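Local coordinates for protein RNA methyltransferase, TrmH family (Porphyromonas gingivalis, PDB 2I6D) that probably binds RNA and methylates it, as expected for a knotted methyltransferase of the TrmH family, at residues A[110-115]-A[208-213]; A[131-136]-A[170-175]; A[187-192]-A[250-255]. All blocks are in the same frame, centred on the assembly; numbering follows the deposited sequence. Where two conformers were deposited one is given.

Interaction 1: residues A[110-115]-A[208-213]. With ACY (acetic acid), chain B.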
loop_
_atom_site.group_PDB
_atom_site.type_symbol
_atom_site.label_atom_id
_atom_site.label_comp_id
_atom_site.label_asym_id
_atom_site.label_seq_id
_atom_site.Cartn_x
_atom_site.Cartn_y
_atom_site.Cartn_z
ATOM N N GLY A 110 -12.370 0.448 -3.573
ATOM C CA GLY A 110 -12.391 0.880 -4.979
ATOM C C GLY A 110 -11.569 2.133 -5.249
ATOM O O GLY A 110 -11.923 2.953 -6.102
ATOM N N VAL A 111 -10.446 2.266 -4.541
ATOM C CA VAL A 111 -9.519 3.380 -4.748
ATOM C C VAL A 111 -8.550 2.900 -5.835
ATOM O O VAL A 111 -7.534 2.232 -5.560
ATOM C CB VAL A 111 -8.794 3.776 -3.454
ATOM C CG1 VAL A 111 -7.762 4.898 -3.731
ATOM C CG2 VAL A 111 -9.801 4.273 -2.427
ATOM N N GLN A 112 -8.912 3.204 -7.078
ATOM C CA GLN A 112 -8.257 2.605 -8.241
ATOM C C GLN A 112 -6.953 3.287 -8.597
ATOM O O GLN A 112 -6.072 2.672 -9.175
ATOM C CB GLN A 112 -9.186 2.593 -9.460
ATOM C CG GLN A 112 -10.605 2.242 -9.091
ATOM C CD GLN A 112 -11.365 1.569 -10.199
ATOM O OE1 GLN A 112 -11.203 1.903 -11.382
ATOM N NE2 GLN A 112 -12.204 0.600 -9.828
ATOM N N ASP A 113 -6.822 4.559 -8.268
ATOM C CA ASP A 113 -5.677 5.309 -8.747
ATOM C C ASP A 113 -4.399 4.931 -7.992
ATOM O O ASP A 113 -4.339 5.052 -6.776
ATOM C CB ASP A 113 -5.933 6.808 -8.637
ATOM C CG ASP A 113 -4.771 7.627 -9.184
ATOM O OD1 ASP A 113 -4.600 7.658 -10.403
ATOM O OD2 ASP A 113 -4.016 8.208 -8.388
ATOM N N PRO A 114 -3.377 4.454 -8.725
ATOM C CA PRO A 114 -2.082 4.107 -8.131
ATOM C C PRO A 114 -1.446 5.259 -7.364
ATOM O O PRO A 114 -0.891 5.042 -6.287
ATOM C CB PRO A 114 -1.226 3.711 -9.354
ATOM C CG PRO A 114 -2.201 3.322 -10.378
ATOM C CD PRO A 114 -3.417 4.156 -10.168
ATOM N N GLY A 115 -1.523 6.474 -7.915
ATOM C CA GLY A 115 -1.019 7.665 -7.224
ATOM C C GLY A 115 -1.653 7.853 -5.863
ATOM O O GLY A 115 -0.941 8.044 -4.865
ATOM N N GLU A 208 -13.119 9.358 -4.665
ATOM C CA GLU A 208 -13.826 10.628 -4.850
ATOM C C GLU A 208 -14.818 10.572 -6.028
ATOM O O GLU A 208 -15.861 11.230 -5.984
ATOM C CB GLU A 208 -12.818 11.773 -5.000
ATOM C CG GLU A 208 -13.285 12.954 -5.803
ATOM C CD GLU A 208 -12.180 13.963 -6.058
ATOM O OE1 GLU A 208 -10.992 13.571 -6.198
ATOM O OE2 GLU A 208 -12.517 15.160 -6.126
ATOM N N GLY A 209 -14.499 9.775 -7.050
ATOM C CA GLY A 209 -15.390 9.555 -8.192
ATOM C C GLY A 209 -16.734 8.894 -7.892
ATOM O O GLY A 209 -17.754 9.340 -8.394
ATOM N N ARG A 210 -16.749 7.838 -7.079
ATOM C CA ARG A 210 -17.995 7.137 -6.749
ATOM C C ARG A 210 -18.301 7.063 -5.248
ATOM O O ARG A 210 -19.440 6.811 -4.845
ATOM C CB ARG A 210 -18.024 5.734 -7.377
ATOM C CG ARG A 210 -16.656 5.113 -7.681
ATOM C CD ARG A 210 -16.118 5.506 -9.067
ATOM N NE ARG A 210 -14.673 5.738 -9.032
ATOM C CZ ARG A 210 -13.745 4.786 -9.116
ATOM N NH1 ARG A 210 -12.464 5.115 -9.060
ATOM N NH2 ARG A 210 -14.088 3.512 -9.256
ATOM N N GLY A 211 -17.290 7.271 -4.423
ATOM C CA GLY A 211 -17.458 7.173 -2.977
ATOM C C GLY A 211 -17.608 5.717 -2.561
ATOM O O GLY A 211 -17.411 4.802 -3.363
ATOM N N ILE A 212 -17.974 5.515 -1.304
ATOM C CA ILE A 212 -18.147 4.174 -0.758
ATOM C C ILE A 212 -19.355 3.525 -1.426
ATOM O O ILE A 212 -20.407 4.163 -1.549
ATOM C CB ILE A 212 -18.299 4.275 0.762
ATOM C CG1 ILE A 212 -16.992 4.893 1.332
ATOM C CG2 ILE A 212 -18.660 2.900 1.355
ATOM C CD1 ILE A 212 -16.911 5.090 2.866
ATOM N N SER A 213 -19.220 2.273 -1.869
ATOM C CA SER A 213 -20.329 1.613 -2.553
ATOM C C SER A 213 -21.482 1.384 -1.580
ATOM O O SER A 213 -21.258 1.256 -0.374
ATOM C CB SER A 213 -19.875 0.282 -3.128
ATOM O OG SER A 213 -19.569 -0.600 -2.072
HETATM C C ACY B . -9.591 7.005 -6.763
HETATM O O ACY B . -8.462 6.592 -6.605
HETATM O OXT ACY B . -10.022 8.170 -6.428
HETATM C CH3 ACY B . -10.479 5.987 -7.395
#
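Gly-110 meets Arg-210 through its backbone carbonyl. Its O lies 3.7 Å from Arg-210 NH1, and no hydrogen bond forms between them. Arg-210 has two deposited conformers, so the geometry told here is that of one of them and is less certain. Gly-110 has positive phi, and its chain turns here just past the end of strand 104-109. Val-111 turns its CB away from 208-213. Its CG1 instead points to a bound acetate, probably from the crystallisation liquor. The acetate methyl is modelled too close to Arg-210 NH1, so its exact pose is doubtful. Gln-112 carries most of the contact from this side. Its CG stands beside the backbone N (chi1 -40°), and the extended chain runs on past the guanidinium of Arg-210. CG meets the edge of that group in its plane, 3.4 Å from Arg-210 NH1. Further out, Gln-112 NE2 comes within 3.5 Å of Arg-210 NH2. The two chains cross nearly at a right angle, and the amide plane is 88° from the guanidinium plane. The pair meets by van der Waals contact. Asp-113 does not touch 208-213. As modelled, its backbone N binds acetate O at 3.1 Å. Its side chain is the N-cap of the next helix, with OD2 accepting from Asn-116 N. Asn-116 ND2 also binds the acetate, so the N-cap backbone and the helix's first turn both hold it. In SPOUT methyltransferases, loops after neighbouring parallel strands form the knot and cofactor pocket; these loops probably belong to that region, though no cofactor is bound. The contact lies at the surface. It joins the loop between strand 104-109 and helix 114-127 to the loop between strand 201-206 and helix 214-217. Asp-109 OD2 accepts from Ser-213 N, tying the end of strand 104-109 to the second loop.

Interaction 2: residues A[131-136]-A[170-175]; sequences HVWLGT and AYFRRQ
Trp-133 and Phe-172 are the two side chains that meet here. Trp-133 CB leaves strand 131-134 on the side of the sheet that faces helix 165-174. CG stands beside the backbone N (chi1 -57°), which sends the indole out toward the helix. On the five-membered ring, NE1 donates a hydrogen bond to the backbone O of Val-100. That bond satisfies the one polar atom of a buried side chain and restrains the turn of the ring. On the six-membered ring, CZ2 comes to 4.2 Å from Phe-172 CE2. CH2, at the far end, makes the closest approach. It is 3.7 Å from Phe-172 CD2 and equally close to CE2, and so meets one side bond of the phenyl ring. The ring centroids are 5.5 Å apart and the planes are inclined by 37°. The pair is neither a parallel stack nor a T-shaped one. On the helix, Tyr-171 CD2 lies 4.0 Å above one face of the Phe-172 ring, over its centre. Ile-202 of strand 201-206 touches both Trp-133 and Phe-172. The helix belongs to the beta-alpha-beta crossover from edge strand 158-161 to strand 179-182. Its packing over the strands between them is characteristic of the parallel alpha/beta fold of SPOUT methyltransferase domains.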
loop_
_atom_site.group_PDB
_atom_site.type_symbol
_atom_site.label_atom_id
_atom_site.label_comp_id
_atom_site.label_asym_id
_atom_site.label_seq_id
_atom_site.Cartn_x
_atom_site.Cartn_y
_atom_site.Cartn_z
ATOM N N HIS A 131 -2.024 -1.315 9.416
ATOM C CA HIS A 131 -2.705 -2.185 8.446
ATOM C C HIS A 131 -3.531 -1.392 7.512
ATOM O O HIS A 131 -4.267 -0.495 7.936
ATOM C CB HIS A 131 -3.624 -3.231 9.142
ATOM C CG HIS A 131 -2.867 -4.234 9.937
ATOM N ND1 HIS A 131 -2.332 -5.369 9.375
ATOM C CD2 HIS A 131 -2.487 -4.240 11.236
ATOM C CE1 HIS A 131 -1.677 -6.049 10.302
ATOM N NE2 HIS A 131 -1.757 -5.386 11.441
ATOM N N VAL A 132 -3.413 -1.730 6.230
ATOM C CA VAL A 132 -4.216 -1.075 5.179
ATOM C C VAL A 132 -4.807 -2.216 4.360
ATOM O O VAL A 132 -4.082 -3.049 3.782
ATOM C CB VAL A 132 -3.394 -0.103 4.265
ATOM C CG1 VAL A 132 -4.235 0.379 3.076
ATOM C CG2 VAL A 132 -2.858 1.110 5.064
ATOM N N TRP A 133 -6.130 -2.259 4.313
ATOM C CA TRP A 133 -6.800 -3.281 3.553
ATOM C C TRP A 133 -7.266 -2.709 2.233
ATOM O O TRP A 133 -7.612 -1.523 2.153
ATOM C CB TRP A 133 -8.040 -3.803 4.303
ATOM C CG TRP A 133 -7.827 -4.349 5.690
ATOM C CD1 TRP A 133 -6.648 -4.741 6.286
ATOM C CD2 TRP A 133 -8.861 -4.630 6.600
ATOM N NE1 TRP A 133 -6.912 -5.208 7.559
ATOM C CE2 TRP A 133 -8.270 -5.141 7.773
ATOM C CE3 TRP A 133 -10.253 -4.460 6.551
ATOM C CZ2 TRP A 133 -9.025 -5.491 8.898
ATOM C CZ3 TRP A 133 -11.015 -4.817 7.673
ATOM C CH2 TRP A 133 -10.385 -5.344 8.829
ATOM N N LEU A 134 -7.288 -3.541 1.206
ATOM C CA LEU A 134 -7.633 -3.081 -0.136
ATOM C C LEU A 134 -8.844 -3.838 -0.659
ATOM O O LEU A 134 -8.821 -5.068 -0.852
ATOM C CB LEU A 134 -6.418 -3.229 -1.074
ATOM C CG LEU A 134 -5.318 -2.356 -0.483
ATOM C CD1 LEU A 134 -4.013 -3.110 -0.194
ATOM C CD2 LEU A 134 -5.117 -1.044 -1.218
ATOM N N GLY A 135 -9.932 -3.120 -0.870
ATOM C CA GLY A 135 -11.151 -3.777 -1.324
ATOM C C GLY A 135 -11.252 -3.866 -2.827
ATOM O O GLY A 135 -10.301 -3.556 -3.545
ATOM N N THR A 136 -12.443 -4.255 -3.282
ATOM C CA THR A 136 -12.777 -4.466 -4.672
ATOM C C THR A 136 -12.346 -3.310 -5.560
ATOM O O THR A 136 -12.788 -2.186 -5.366
ATOM C CB THR A 136 -14.324 -4.654 -4.824
ATOM O OG1 THR A 136 -14.738 -5.797 -4.067
ATOM C CG2 THR A 136 -14.748 -4.832 -6.298
ATOM N N ALA A 170 -18.626 -7.018 7.893
ATOM C CA ALA A 170 -19.731 -7.558 8.681
ATOM C C ALA A 170 -19.173 -8.350 9.857
ATOM O O ALA A 170 -19.627 -8.207 10.984
ATOM C CB ALA A 170 -20.616 -8.410 7.838
ATOM N N TYR A 171 -18.138 -9.133 9.591
ATOM C CA TYR A 171 -17.549 -9.995 10.604
ATOM C C TYR A 171 -16.921 -9.174 11.753
ATOM O O TYR A 171 -17.208 -9.413 12.940
ATOM C CB TYR A 171 -16.523 -10.913 9.945
ATOM C CG TYR A 171 -15.710 -11.750 10.895
ATOM C CD1 TYR A 171 -16.304 -12.801 11.616
ATOM C CD2 TYR A 171 -14.352 -11.518 11.057
ATOM C CE1 TYR A 171 -15.562 -13.579 12.479
ATOM C CE2 TYR A 171 -13.590 -12.307 11.925
ATOM C CZ TYR A 171 -14.202 -13.319 12.624
ATOM O OH TYR A 171 -13.443 -14.085 13.472
ATOM N N PHE A 172 -16.065 -8.224 11.403
ATOM C CA PHE A 172 -15.422 -7.374 12.420
ATOM C C PHE A 172 -16.420 -6.485 13.134
ATOM O O PHE A 172 -16.336 -6.305 14.364
ATOM C CB PHE A 172 -14.259 -6.591 11.831
ATOM C CG PHE A 172 -13.052 -7.428 11.630
ATOM C CD1 PHE A 172 -12.359 -7.926 12.728
ATOM C CD2 PHE A 172 -12.649 -7.799 10.365
ATOM C CE1 PHE A 172 -11.219 -8.733 12.549
ATOM C CE2 PHE A 172 -11.516 -8.599 10.174
ATOM C CZ PHE A 172 -10.800 -9.063 11.263
ATOM N N ARG A 173 -17.413 -6.006 12.382
ATOM C CA ARG A 173 -18.491 -5.197 12.951
ATOM C C ARG A 173 -19.281 -5.973 14.024
ATOM O O ARG A 173 -19.603 -5.441 15.099
ATOM C CB ARG A 173 -19.438 -4.666 11.848
ATOM C CG ARG A 173 -20.573 -3.807 12.390
ATOM C CD ARG A 173 -21.648 -3.429 11.356
ATOM N NE ARG A 173 -22.103 -4.547 10.524
ATOM C CZ ARG A 173 -23.044 -5.427 10.852
ATOM N NH1 ARG A 173 -23.673 -5.359 12.024
ATOM N NH2 ARG A 173 -23.363 -6.399 9.997
ATOM N N ARG A 174 -19.585 -7.240 13.743
ATOM C CA ARG A 174 -20.332 -8.059 14.690
ATOM C C ARG A 174 -19.491 -8.442 15.923
ATOM O O ARG A 174 -20.032 -8.823 16.959
ATOM C CB ARG A 174 -20.952 -9.276 13.988
ATOM C CG ARG A 174 -22.328 -8.906 13.277
ATOM C CD ARG A 174 -22.762 -9.943 12.225
ATOM N NE ARG A 174 -23.127 -11.258 12.791
ATOM C CZ ARG A 174 -24.366 -11.623 13.159
ATOM N NH1 ARG A 174 -24.583 -12.849 13.649
ATOM N NH2 ARG A 174 -25.389 -10.697 13.026
ATOM N N GLN A 175 -18.167 -8.308 15.824
ATOM C CA GLN A 175 -17.296 -8.458 17.016
ATOM C C GLN A 175 -17.206 -7.204 17.894
ATOM O O GLN A 175 -16.622 -7.248 18.983
ATOM C CB GLN A 175 -15.908 -8.917 16.623
ATOM C CG GLN A 175 -15.998 -9.988 15.606
ATOM C CD GLN A 175 -14.820 -10.870 15.586
ATOM O OE1 GLN A 175 -14.752 -11.888 16.309
ATOM N NE2 GLN A 175 -13.880 -10.532 14.727
#

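Interaction 3: residues A[187-192]-A[250-255]; sequences QSLYEA and CSEWRR
The Tyr-190 ring turns its edge to the Glu-252 carboxylate, whose CD lies in the ring plane. The two planes are 87° apart. Tyr-190 CD1 is 3.8 Å from Glu-252 OE2, so a ring C-H edge faces the anion. Over the centre of one ring face sits Leu-189 CD2, though Leu-189 has two deposited conformers and its contacts are less certain. The guanidinium of Arg-255 also presents its edge to Glu-252. It grips side-on, with NE bound to OE1 and NH2 to OE2, each at 2.8 Å and nearly straight. Both bonds lie close to the guanidinium plane. OE1 is met from above the carboxylate plane, and OE2 on its syn side. Glu-252 and Arg-255 are three residues apart on helix 242-255, so the salt bridge holds the carboxylate against its own helix. The bend at chi2 of Glu-252 (56°) turns the carboxylate along the helix toward Arg-255. This is the C-terminal helix of a SPOUT domain, and here it packs against the turn that follows edge strand 187-188 of the parallel sheet. That turn opens with an ST turn, in which Ser-188 OG accepts from Tyr-190 N at 3.2 Å. One water joins the two segments. It donates to Tyr-190 O at 2.7 Å and to Glu-252 OE2 at 3.2 Å. Arg-256 forms a further salt bridge to OE2, and the positive charges would favour an ionised carboxylate. The aliphatic part of Glu-252 serves the apolar side: in the Leu-189 conformer given, CD1 lies 3.9 Å from Glu-252 CG. Leu-189 also touches Ile-248 and Leu-249, one turn earlier on the helix.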
loop_
_atom_site.group_PDB
_atom_site.type_symbol
_atom_site.label_atom_id
_atom_site.label_comp_id
_atom_site.label_asym_id
_atom_site.label_seq_id
_atom_site.Cartn_x
_atom_site.Cartn_y
_atom_site.Cartn_z
ATOM N N GLN A 187 -21.558 12.761 10.346
ATOM C CA GLN A 187 -21.146 13.560 11.501
ATOM C C GLN A 187 -19.800 14.249 11.252
ATOM O O GLN A 187 -18.869 13.604 10.799
ATOM C CB GLN A 187 -21.001 12.648 12.714
ATOM C CG GLN A 187 -20.604 13.402 13.975
ATOM C CD GLN A 187 -20.728 12.545 15.215
ATOM O OE1 GLN A 187 -20.516 11.335 15.168
ATOM N NE2 GLN A 187 -21.051 13.175 16.333
ATOM N N SER A 188 -19.683 15.537 11.579
ATOM C CA SER A 188 -18.380 16.208 11.491
ATOM C C SER A 188 -17.340 15.392 12.238
ATOM O O SER A 188 -17.558 15.017 13.395
ATOM C CB SER A 188 -18.413 17.608 12.102
ATOM O OG SER A 188 -17.082 18.089 12.217
ATOM N N LEU A 189 -16.200 15.122 11.597
ATOM C CA LEU A 189 -15.097 14.389 12.232
ATOM C C LEU A 189 -14.546 15.101 13.474
ATOM O O LEU A 189 -13.926 14.467 14.325
ATOM C CB LEU A 189 -13.947 14.108 11.241
ATOM C CG LEU A 189 -12.814 15.127 11.062
ATOM C CD1 LEU A 189 -11.568 14.493 10.485
ATOM C CD2 LEU A 189 -13.257 16.296 10.204
ATOM N N TYR A 190 -14.743 16.411 13.555
ATOM C CA TYR A 190 -14.331 17.171 14.739
ATOM C C TYR A 190 -15.255 16.981 15.933
ATOM O O TYR A 190 -14.844 17.218 17.060
ATOM C CB TYR A 190 -14.195 18.662 14.409
ATOM C CG TYR A 190 -13.299 18.879 13.214
ATOM C CD1 TYR A 190 -12.044 18.270 13.134
ATOM C CD2 TYR A 190 -13.710 19.673 12.164
ATOM C CE1 TYR A 190 -11.225 18.446 12.013
ATOM C CE2 TYR A 190 -12.898 19.872 11.057
ATOM C CZ TYR A 190 -11.665 19.246 10.984
ATOM O OH TYR A 190 -10.884 19.470 9.851
ATOM N N GLU A 191 -16.494 16.560 15.675
ATOM C CA GLU A 191 -17.487 16.360 16.734
ATOM C C GLU A 191 -17.618 14.892 17.163
ATOM O O GLU A 191 -18.165 14.607 18.221
ATOM C CB GLU A 191 -18.862 16.893 16.300
ATOM C CG GLU A 191 -18.838 18.360 15.891
ATOM C CD GLU A 191 -20.201 18.901 15.452
ATOM O OE1 GLU A 191 -21.124 18.116 15.132
ATOM O OE2 GLU A 191 -20.331 20.130 15.415
ATOM N N ALA A 192 -17.136 13.969 16.338
ATOM C CA ALA A 192 -17.293 12.565 16.628
ATOM C C ALA A 192 -16.307 12.184 17.726
ATOM O O ALA A 192 -15.151 12.562 17.642
ATOM C CB ALA A 192 -17.048 11.738 15.356
ATOM N N CYS A 250 -6.635 10.722 9.406
ATOM C CA CYS A 250 -5.509 10.209 10.208
ATOM C C CYS A 250 -4.891 11.222 11.142
ATOM O O CYS A 250 -4.589 10.882 12.318
ATOM C CB CYS A 250 -4.421 9.624 9.310
ATOM S SG CYS A 250 -4.967 8.146 8.488
ATOM N N SER A 251 -4.669 12.448 10.651
ATOM C CA SER A 251 -4.102 13.523 11.485
ATOM C C SER A 251 -4.962 13.727 12.714
ATOM O O SER A 251 -4.471 13.712 13.839
ATOM C CB SER A 251 -3.939 14.850 10.712
ATOM O OG SER A 251 -3.761 15.960 11.599
ATOM N N GLU A 252 -6.261 13.889 12.494
ATOM C CA GLU A 252 -7.185 14.155 13.581
ATOM C C GLU A 252 -7.246 12.982 14.581
ATOM O O GLU A 252 -7.288 13.190 15.800
ATOM C CB GLU A 252 -8.557 14.451 12.964
ATOM C CG GLU A 252 -9.654 14.841 13.858
ATOM C CD GLU A 252 -9.383 16.062 14.765
ATOM O OE1 GLU A 252 -8.429 16.871 14.593
ATOM O OE2 GLU A 252 -10.179 16.186 15.690
ATOM N N TRP A 253 -7.234 11.750 14.061
ATOM C CA TRP A 253 -7.221 10.552 14.909
ATOM C C TRP A 253 -5.990 10.598 15.819
ATOM O O TRP A 253 -6.090 10.340 17.008
ATOM C CB TRP A 253 -7.166 9.284 14.056
ATOM C CG TRP A 253 -8.201 8.247 14.406
ATOM C CD1 TRP A 253 -8.123 7.281 15.388
ATOM C CD2 TRP A 253 -9.418 8.007 13.706
ATOM N NE1 TRP A 253 -9.241 6.465 15.339
ATOM C CE2 TRP A 253 -10.052 6.901 14.326
ATOM C CE3 TRP A 253 -10.060 8.645 12.624
ATOM C CZ2 TRP A 253 -11.278 6.399 13.886
ATOM C CZ3 TRP A 253 -11.269 8.135 12.180
ATOM C CH2 TRP A 253 -11.864 7.026 12.817
ATOM N N ARG A 254 -4.838 10.931 15.236
ATOM C CA ARG A 254 -3.553 11.017 15.974
ATOM C C ARG A 254 -3.448 12.220 16.926
ATOM O O ARG A 254 -2.927 12.112 18.056
ATOM C CB ARG A 254 -2.397 11.008 14.959
ATOM C CG ARG A 254 -0.977 11.250 15.557
ATOM C CD ARG A 254 -0.584 10.169 16.529
ATOM N NE ARG A 254 -0.254 8.888 15.900
ATOM C CZ ARG A 254 -0.186 7.736 16.559
ATOM N NH1 ARG A 254 0.148 6.615 15.915
ATOM N NH2 ARG A 254 -0.442 7.695 17.878
ATOM N N ARG A 255 -3.962 13.371 16.505
ATOM C CA ARG A 255 -3.992 14.553 17.375
ATOM C C ARG A 255 -4.651 14.230 18.706
ATOM O O ARG A 255 -4.220 14.700 19.745
ATOM C CB ARG A 255 -4.792 15.671 16.705
ATOM C CG ARG A 255 -4.850 16.983 17.522
ATOM C CD ARG A 255 -5.789 17.997 16.896
ATOM N NE ARG A 255 -7.208 17.635 16.955
ATOM C CZ ARG A 255 -7.981 17.779 18.024
ATOM N NH1 ARG A 255 -7.472 18.240 19.160
ATOM N NH2 ARG A 255 -9.265 17.428 17.980
HETATM O O HOH W 1 -12.285 17.577 17.719
#

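Interactions 2 and 3 reach the same parallel sheet, and interaction 1 joins loops that follow two of its strands, 104-109 and 201-206. Interaction 1 alone includes the acetate. Interaction 2 packs a helix against the sheet. Its centre is about 17 Å from that of interaction 1, although their nearest atoms are about 3 Å apart without touching. Segment 110-115 runs into helix 114-127, which strand 131-134 follows in the chain. Interaction 3 sits by edge strand 187-188, with its centre about 21 Å from interaction 1 and 20 Å from interaction 2. The segments of interactions 1 and 3 alternate along the chain, while interaction 2 is nested within interaction 1.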